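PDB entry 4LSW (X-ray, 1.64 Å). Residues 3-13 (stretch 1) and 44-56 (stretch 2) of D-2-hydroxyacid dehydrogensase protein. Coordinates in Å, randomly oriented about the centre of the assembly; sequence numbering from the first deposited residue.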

# COMPACT_ATOMS: atom_id res chain seq x y z
N LYS A 3 29.11 18.01 3.38
CA LYS A 3 27.69 17.78 3.21
C LYS A 3 27.63 16.74 2.10
O LYS A 3 27.73 17.10 0.91
CB LYS A 3 26.97 19.06 2.77
CG LYS A 3 26.97 20.18 3.81
CD LYS A 3 26.06 21.30 3.38
CE LYS A 3 24.64 20.80 3.23
NZ LYS A 3 23.69 21.88 2.82
N PRO A 4 27.49 15.46 2.47
CA PRO A 4 27.57 14.35 1.51
C PRO A 4 26.64 14.56 0.33
O PRO A 4 25.54 15.12 0.46
CB PRO A 4 27.13 13.14 2.33
CG PRO A 4 27.52 13.49 3.73
CD PRO A 4 27.27 14.97 3.85
N GLU A 5 27.09 14.15 -0.85
CA GLU A 5 26.34 14.43 -2.05
C GLU A 5 25.43 13.27 -2.38
O GLU A 5 25.85 12.10 -2.43
CB GLU A 5 27.25 14.80 -3.20
CG GLU A 5 28.16 15.96 -2.83
CD GLU A 5 28.72 16.69 -4.02
OE1 GLU A 5 28.00 16.84 -5.03
OE2 GLU A 5 29.89 17.12 -3.93
N ILE A 6 24.15 13.59 -2.55
CA ILE A 6 23.14 12.59 -2.83
C ILE A 6 22.31 12.98 -4.06
O ILE A 6 22.22 14.15 -4.43
CB ILE A 6 22.23 12.35 -1.61
CG1 ILE A 6 21.28 13.52 -1.38
CG2 ILE A 6 23.06 12.10 -0.36
CD1 ILE A 6 20.33 13.26 -0.23
N LEU A 7 21.74 11.97 -4.71
CA LEU A 7 20.92 12.19 -5.89
C LEU A 7 19.48 11.84 -5.55
O LEU A 7 19.18 10.72 -5.13
CB LEU A 7 21.43 11.32 -7.05
CG LEU A 7 20.84 11.51 -8.45
CD1 LEU A 7 21.20 12.87 -9.04
CD2 LEU A 7 21.33 10.41 -9.37
N GLN A 8 18.59 12.81 -5.69
CA GLN A 8 17.18 12.62 -5.35
C GLN A 8 16.36 12.48 -6.63
O GLN A 8 16.42 13.33 -7.51
CB GLN A 8 16.67 13.81 -4.52
CG GLN A 8 15.23 13.66 -4.04
CD GLN A 8 14.81 14.82 -3.17
OE1 GLN A 8 15.61 15.38 -2.43
NE2 GLN A 8 13.53 15.19 -3.25
N LEU A 9 15.60 11.39 -6.74
CA LEU A 9 14.96 11.06 -8.02
C LEU A 9 13.55 11.62 -8.20
O LEU A 9 13.09 11.78 -9.33
CB LEU A 9 14.96 9.55 -8.24
CG LEU A 9 16.30 8.83 -8.17
CD1 LEU A 9 16.14 7.40 -8.66
CD2 LEU A 9 17.37 9.56 -8.98
N GLY A 10 12.87 11.92 -7.10
CA GLY A 10 11.55 12.51 -7.15
C GLY A 10 11.30 13.41 -5.95
O GLY A 10 12.01 13.33 -4.95
N PRO A 11 10.30 14.29 -6.04
CA PRO A 11 10.01 15.23 -4.95
C PRO A 11 9.56 14.56 -3.65
O PRO A 11 8.97 13.48 -3.67
CB PRO A 11 8.87 16.10 -5.51
CG PRO A 11 8.26 15.26 -6.61
CD PRO A 11 9.40 14.49 -7.20
N TYR A 12 9.84 15.22 -2.52
CA TYR A 12 9.32 14.83 -1.22
C TYR A 12 8.60 16.03 -0.62
O TYR A 12 8.83 17.16 -1.05
CB TYR A 12 10.45 14.46 -0.26
CG TYR A 12 11.25 13.24 -0.61
CD1 TYR A 12 10.64 12.02 -0.89
CD2 TYR A 12 12.63 13.30 -0.63
CE1 TYR A 12 11.40 10.90 -1.20
CE2 TYR A 12 13.39 12.20 -0.92
CZ TYR A 12 12.78 11.01 -1.21
OH TYR A 12 13.58 9.93 -1.50
N PRO A 13 7.76 15.80 0.40
CA PRO A 13 7.13 16.94 1.09
C PRO A 13 8.18 17.87 1.68
O PRO A 13 9.28 17.41 1.98
CB PRO A 13 6.36 16.27 2.23
CG PRO A 13 6.05 14.92 1.72
CD PRO A 13 7.25 14.51 0.90
N ASP A 44 29.87 11.06 -10.49
CA ASP A 44 31.02 10.59 -9.73
C ASP A 44 30.94 10.94 -8.26
O ASP A 44 31.56 10.28 -7.42
CB ASP A 44 32.31 11.20 -10.29
CG ASP A 44 32.78 10.53 -11.55
OD1 ASP A 44 32.28 9.42 -11.87
OD2 ASP A 44 33.66 11.11 -12.23
N ARG A 45 30.20 11.99 -7.95
CA ARG A 45 30.11 12.47 -6.57
C ARG A 45 29.06 11.76 -5.73
O ARG A 45 29.12 11.82 -4.50
CB ARG A 45 29.80 13.96 -6.56
CG ARG A 45 30.81 14.80 -7.33
CD ARG A 45 30.75 16.22 -6.85
NE ARG A 45 31.65 17.12 -7.57
CZ ARG A 45 32.91 17.39 -7.21
NH1 ARG A 45 33.45 16.79 -6.15
NH2 ARG A 45 33.63 18.25 -7.92
N ILE A 46 28.12 11.10 -6.38
CA ILE A 46 26.95 10.57 -5.69
C ILE A 46 27.29 9.38 -4.79
O ILE A 46 27.74 8.33 -5.26
CB ILE A 46 25.84 10.18 -6.68
CG1 ILE A 46 25.43 11.38 -7.53
CG2 ILE A 46 24.63 9.62 -5.93
CD1 ILE A 46 25.15 12.66 -6.74
N ARG A 47 27.04 9.54 -3.50
CA ARG A 47 27.29 8.47 -2.54
C ARG A 47 25.99 7.80 -2.12
O ARG A 47 26.00 6.66 -1.67
CB ARG A 47 28.06 9.01 -1.33
CG ARG A 47 29.49 9.41 -1.66
CD ARG A 47 30.16 10.09 -0.49
NE ARG A 47 30.22 9.21 0.67
CZ ARG A 47 30.42 9.62 1.92
NH1 ARG A 47 30.58 10.91 2.18
NH2 ARG A 47 30.45 8.74 2.91
N ALA A 48 24.87 8.50 -2.27
CA ALA A 48 23.57 7.88 -1.99
C ALA A 48 22.49 8.40 -2.92
O ALA A 48 22.53 9.56 -3.34
CB ALA A 48 23.16 8.09 -0.53
N ILE A 49 21.53 7.53 -3.24
CA ILE A 49 20.34 7.93 -3.98
C ILE A 49 19.17 7.92 -3.01
O ILE A 49 19.05 7.02 -2.17
CB ILE A 49 20.07 6.99 -5.16
CG1 ILE A 49 21.13 7.19 -6.25
CG2 ILE A 49 18.68 7.23 -5.73
CD1 ILE A 49 21.08 6.15 -7.34
N ALA A 50 18.34 8.95 -3.09
CA ALA A 50 17.09 9.00 -2.35
C ALA A 50 15.98 8.87 -3.38
O ALA A 50 15.87 9.68 -4.30
CB ALA A 50 16.97 10.32 -1.60
N THR A 51 15.17 7.83 -3.24
CA THR A 51 14.18 7.55 -4.25
C THR A 51 12.84 7.23 -3.60
O THR A 51 12.64 7.45 -2.39
CB THR A 51 14.65 6.42 -5.20
OG1 THR A 51 13.76 6.33 -6.33
CG2 THR A 51 14.74 5.08 -4.49
N ARG A 52 11.93 6.72 -4.42
CA ARG A 52 10.61 6.30 -3.98
C ARG A 52 10.33 4.92 -4.55
O ARG A 52 10.97 4.52 -5.53
CB ARG A 52 9.56 7.32 -4.43
CG ARG A 52 9.67 8.65 -3.71
CD ARG A 52 8.90 9.77 -4.41
NE ARG A 52 7.45 9.57 -4.38
CZ ARG A 52 6.60 10.30 -3.67
NH1 ARG A 52 7.03 11.31 -2.92
NH2 ARG A 52 5.30 10.03 -3.71
N GLY A 53 9.42 4.19 -3.92
CA GLY A 53 9.08 2.85 -4.36
C GLY A 53 8.80 2.79 -5.84
O GLY A 53 9.29 1.91 -6.55
N GLU A 54 8.03 3.76 -6.32
CA GLU A 54 7.67 3.86 -7.73
C GLU A 54 8.90 3.99 -8.65
O GLU A 54 9.10 3.19 -9.57
CB GLU A 54 6.78 5.08 -7.94
CG GLU A 54 5.63 5.20 -6.96
CD GLU A 54 5.07 6.62 -6.89
OE1 GLU A 54 5.14 7.23 -5.80
OE2 GLU A 54 4.57 7.11 -7.92
N LEU A 55 9.70 5.01 -8.38
CA LEU A 55 10.80 5.41 -9.25
C LEU A 55 11.97 4.44 -9.24
O LEU A 55 12.63 4.24 -10.27
CB LEU A 55 11.31 6.79 -8.83
CG LEU A 55 10.23 7.87 -8.73
CD1 LEU A 55 10.79 9.12 -8.08
CD2 LEU A 55 9.72 8.19 -10.11
N GLY A 56 12.26 3.86 -8.08
CA GLY A 56 13.32 2.88 -7.96
C GLY A 56 14.68 3.44 -8.31
O GLY A 56 15.00 4.58 -7.96
O HOH W 1 12.95 10.54 -4.51

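Strand 5-8 and the strand ending at Arg52 run parallel, their axes 24° apart, and exchange backbone bonds in the staggered pattern of a parallel sheet. Leu7 serves both ways: its N donates to Ala48 O (2.9 Å) and its O accepts from Ala50 N (2.8 Å). Leu9 N then donates to Ala50 O (3.0 Å), while Glu5 O takes Arg47 N at 3.0 Å in a nearly straight bond. Ala48 N is left buried without a partner, 3.7 Å from Glu5 O. Beyond Leu9 no backbone-to-backbone hydrogen bond joins the stretches, and water 1 bridges them, accepting from Gly10 N (2.9 Å) and donating to Ala50 O (3.1 Å), which thus serves two donors. Tyr12 reaches back with its hydroxyl, OH donating to Thr51 O (2.8 Å), and its ring edge rests by Ala50 CB. Thr51 OG1 is satisfied within its own stretch by Gly56 O (2.7 Å), as Gln8 NE2 is by Gly10 O (2.9 Å). Arg52 NH1 makes a weak bond to Pro11 O (3.0 Å), and its NH2 a long salt bridge to Glu54 OE1 (3.5 Å). On the Leu7-Ile49 face, apolar contacts join Leu7 CB to Ile46 CG2 and Leu9 CG to Ile49 CG2 (both 3.8 Å). Glu5 OE2 lies 4.0 Å from Arg45 NE, well out of the guanidinium plane, so only charge attracts them.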